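Local structure of oxygenase-reductase (Streptomyces fradiae, 4OSP) at residues V110-P116 and P165-Y170. The protein probably reduces the C-6 ketone of angucyclinones in urdamycin biosynthesis with NADPH, serving as the C-terminal short-chain dehydrogenase/reductase domain of a longer oxygenase-reductase. Numbering follows the deposited sequence.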
loop_
_atom_site.group_PDB
_atom_site.type_symbol
_atom_site.label_atom_id
_atom_site.label_comp_id
_atom_site.label_asym_id
_atom_site.label_seq_id
_atom_site.Cartn_x
_atom_site.Cartn_y
_atom_site.Cartn_z
ATOM N N VAL B 110 24.857 1.814 -0.565
ATOM C CA VAL B 110 25.584 1.214 -1.682
ATOM C C VAL B 110 24.787 0.074 -2.301
ATOM O O VAL B 110 24.132 -0.694 -1.592
ATOM C CB VAL B 110 27.009 0.729 -1.290
ATOM C CG1 VAL B 110 27.782 1.831 -0.572
ATOM C CG2 VAL B 110 26.951 -0.536 -0.441
ATOM N N MET B 111 24.837 -0.022 -3.626
ATOM C CA MET B 111 24.213 -1.132 -4.333
ATOM C C MET B 111 25.105 -2.380 -4.363
ATOM O O MET B 111 26.287 -2.317 -4.017
ATOM C CB MET B 111 23.771 -0.700 -5.731
ATOM C CG MET B 111 22.398 -0.045 -5.726
ATOM S SD MET B 111 21.944 0.783 -7.256
ATOM C CE MET B 111 22.307 2.495 -6.852
ATOM N N GLY B 112 24.522 -3.513 -4.737
ATOM C CA GLY B 112 25.247 -4.788 -4.752
ATOM C C GLY B 112 25.846 -5.127 -6.107
ATOM O O GLY B 112 27.001 -5.548 -6.189
ATOM N N GLY B 113 25.052 -4.951 -7.165
ATOM C CA GLY B 113 25.502 -5.183 -8.542
ATOM C C GLY B 113 25.943 -6.614 -8.808
ATOM O O GLY B 113 27.038 -6.849 -9.322
ATOM N N VAL B 114 25.082 -7.564 -8.454
ATOM C CA VAL B 114 25.374 -8.996 -8.574
ATOM C C VAL B 114 24.047 -9.775 -8.706
ATOM O O VAL B 114 23.027 -9.386 -8.118
ATOM C CB VAL B 114 26.224 -9.492 -7.363
ATOM C CG1 VAL B 114 25.815 -10.880 -6.909
ATOM C CG2 VAL B 114 27.713 -9.448 -7.681
ATOM N N ALA B 115 24.060 -10.842 -9.509
ATOM C CA ALA B 115 22.912 -11.755 -9.626
ATOM C C ALA B 115 22.637 -12.457 -8.288
ATOM O O ALA B 115 23.571 -12.705 -7.516
ATOM C CB ALA B 115 23.161 -12.780 -10.726
ATOM N N PRO B 116 21.353 -12.782 -8.008
ATOM C CA PRO B 116 20.997 -13.376 -6.702
ATOM C C PRO B 116 21.793 -14.644 -6.373
ATOM O O PRO B 116 21.886 -15.038 -5.201
ATOM C CB PRO B 116 19.494 -13.688 -6.835
ATOM C CG PRO B 116 19.154 -13.484 -8.279
ATOM C CD PRO B 116 20.164 -12.536 -8.845
ATOM N N PRO B 165 15.518 -8.476 -9.605
ATOM C CA PRO B 165 16.331 -9.500 -8.936
ATOM C C PRO B 165 17.821 -9.161 -8.921
ATOM O O PRO B 165 18.561 -9.675 -8.078
ATOM C CB PRO B 165 16.083 -10.760 -9.779
ATOM C CG PRO B 165 14.817 -10.495 -10.514
ATOM C CD PRO B 165 14.798 -9.020 -10.769
ATOM N N GLN B 166 18.244 -8.289 -9.838
ATOM C CA GLN B 166 19.648 -7.883 -9.948
ATOM C C GLN B 166 20.172 -7.149 -8.702
ATOM O O GLN B 166 21.385 -7.086 -8.466
ATOM C CB GLN B 166 19.849 -7.019 -11.204
ATOM C CG GLN B 166 21.304 -6.724 -11.557
ATOM C CD GLN B 166 22.196 -7.963 -11.524
ATOM O OE1 GLN B 166 21.769 -9.071 -11.875
ATOM N NE2 GLN B 166 23.443 -7.777 -11.106
ATOM N N GLU B 167 19.255 -6.606 -7.907
ATOM C CA GLU B 167 19.624 -5.798 -6.764
ATOM C C GLU B 167 18.787 -6.186 -5.544
ATOM O O GLU B 167 18.404 -5.338 -4.732
ATOM C CB GLU B 167 19.453 -4.316 -7.115
ATOM C CG GLU B 167 20.596 -3.415 -6.667
ATOM C CD GLU B 167 21.961 -4.043 -6.870
ATOM O OE1 GLU B 167 22.601 -3.752 -7.899
ATOM O OE2 GLU B 167 22.386 -4.839 -6.004
ATOM N N VAL B 168 18.522 -7.481 -5.417
ATOM C CA VAL B 168 17.585 -7.975 -4.409
ATOM C C VAL B 168 18.071 -7.706 -2.979
ATOM O O VAL B 168 17.315 -7.199 -2.139
ATOM C CB VAL B 168 17.213 -9.474 -4.632
ATOM C CG1 VAL B 168 18.456 -10.350 -4.706
ATOM C CG2 VAL B 168 16.253 -9.966 -3.548
ATOM N N ALA B 169 19.336 -8.024 -2.714
ATOM C CA ALA B 169 19.918 -7.785 -1.402
ATOM C C ALA B 169 19.828 -6.296 -1.022
ATOM O O ALA B 169 19.525 -5.960 0.129
ATOM C CB ALA B 169 21.354 -8.275 -1.366
ATOM N N TYR B 170 20.071 -5.418 -1.999
ATOM C CA TYR B 170 19.984 -3.972 -1.798
ATOM C C TYR B 170 18.564 -3.519 -1.457
ATOM O O TYR B 170 18.373 -2.667 -0.582
ATOM C CB TYR B 170 20.501 -3.235 -3.031
ATOM C CG TYR B 170 20.140 -1.758 -3.113
ATOM C CD1 TYR B 170 20.975 -0.776 -2.562
ATOM C CD2 TYR B 170 18.989 -1.338 -3.781
ATOM C CE1 TYR B 170 20.661 0.582 -2.655
ATOM C CE2 TYR B 170 18.667 0.017 -3.882
ATOM C CZ TYR B 170 19.506 0.971 -3.318
ATOM O OH TYR B 170 19.180 2.309 -3.421
#
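Glu167, at the N-cap position of helix 168-187, reaches across to the backbone of Gly112 and Gly113, joining two parts of a Rossmann-fold reductase of the short-chain dehydrogenase/reductase family. Residues 110-116 follow Gly109 of the NADP(+) site, while Tyr170 and the cofactor-binding Lys174 form the family's Tyr-x-x-x-Lys signature.

The polar part is a carboxylate gripping two successive amides. Gly113 N donates a hydrogen bond of 2.8 Å to the syn lone pair of Glu167 OE1, and a weak one to OE2. Gly112 N donates another, 2.8 Å long, to Glu167 OE2, but from well above the carboxylate plane, with a bent N-H...O angle of 132°. Glutamate suits this place because its chain, bent at chi2 (40°), brings the carboxylate across to the loop. Glycine at 112 lets that group come close, and at 113 it readily adopts the turn's positive phi. Beside this grip, Gln166 lays its amide end alongside the Val114-Ala115 backbone.

Apolar contacts lie to both sides. Pro116 CB meets Val168 CG1 at 4.1 Å, and Pro116 CD lies 3.4 Å from Pro165 O; the proline ring offers both an apolar surface. His183 and His187 of the second subunit cover this end further.

Toward the cofactor site, Met111 covers one face of Tyr170, whose ring is turned to the loop with CG anti to the backbone N (chi1 165°). The flexible thioether gives a Met-aromatic contact, Met111 SD lying 4.7 Å from the Tyr170 ring centroid, whereas Met111 CG, 3.6 Å from the same centroid, makes the closer CH-pi contact. At the ring's edge, Val110 O sits 3.3 Å from Tyr170 CD1.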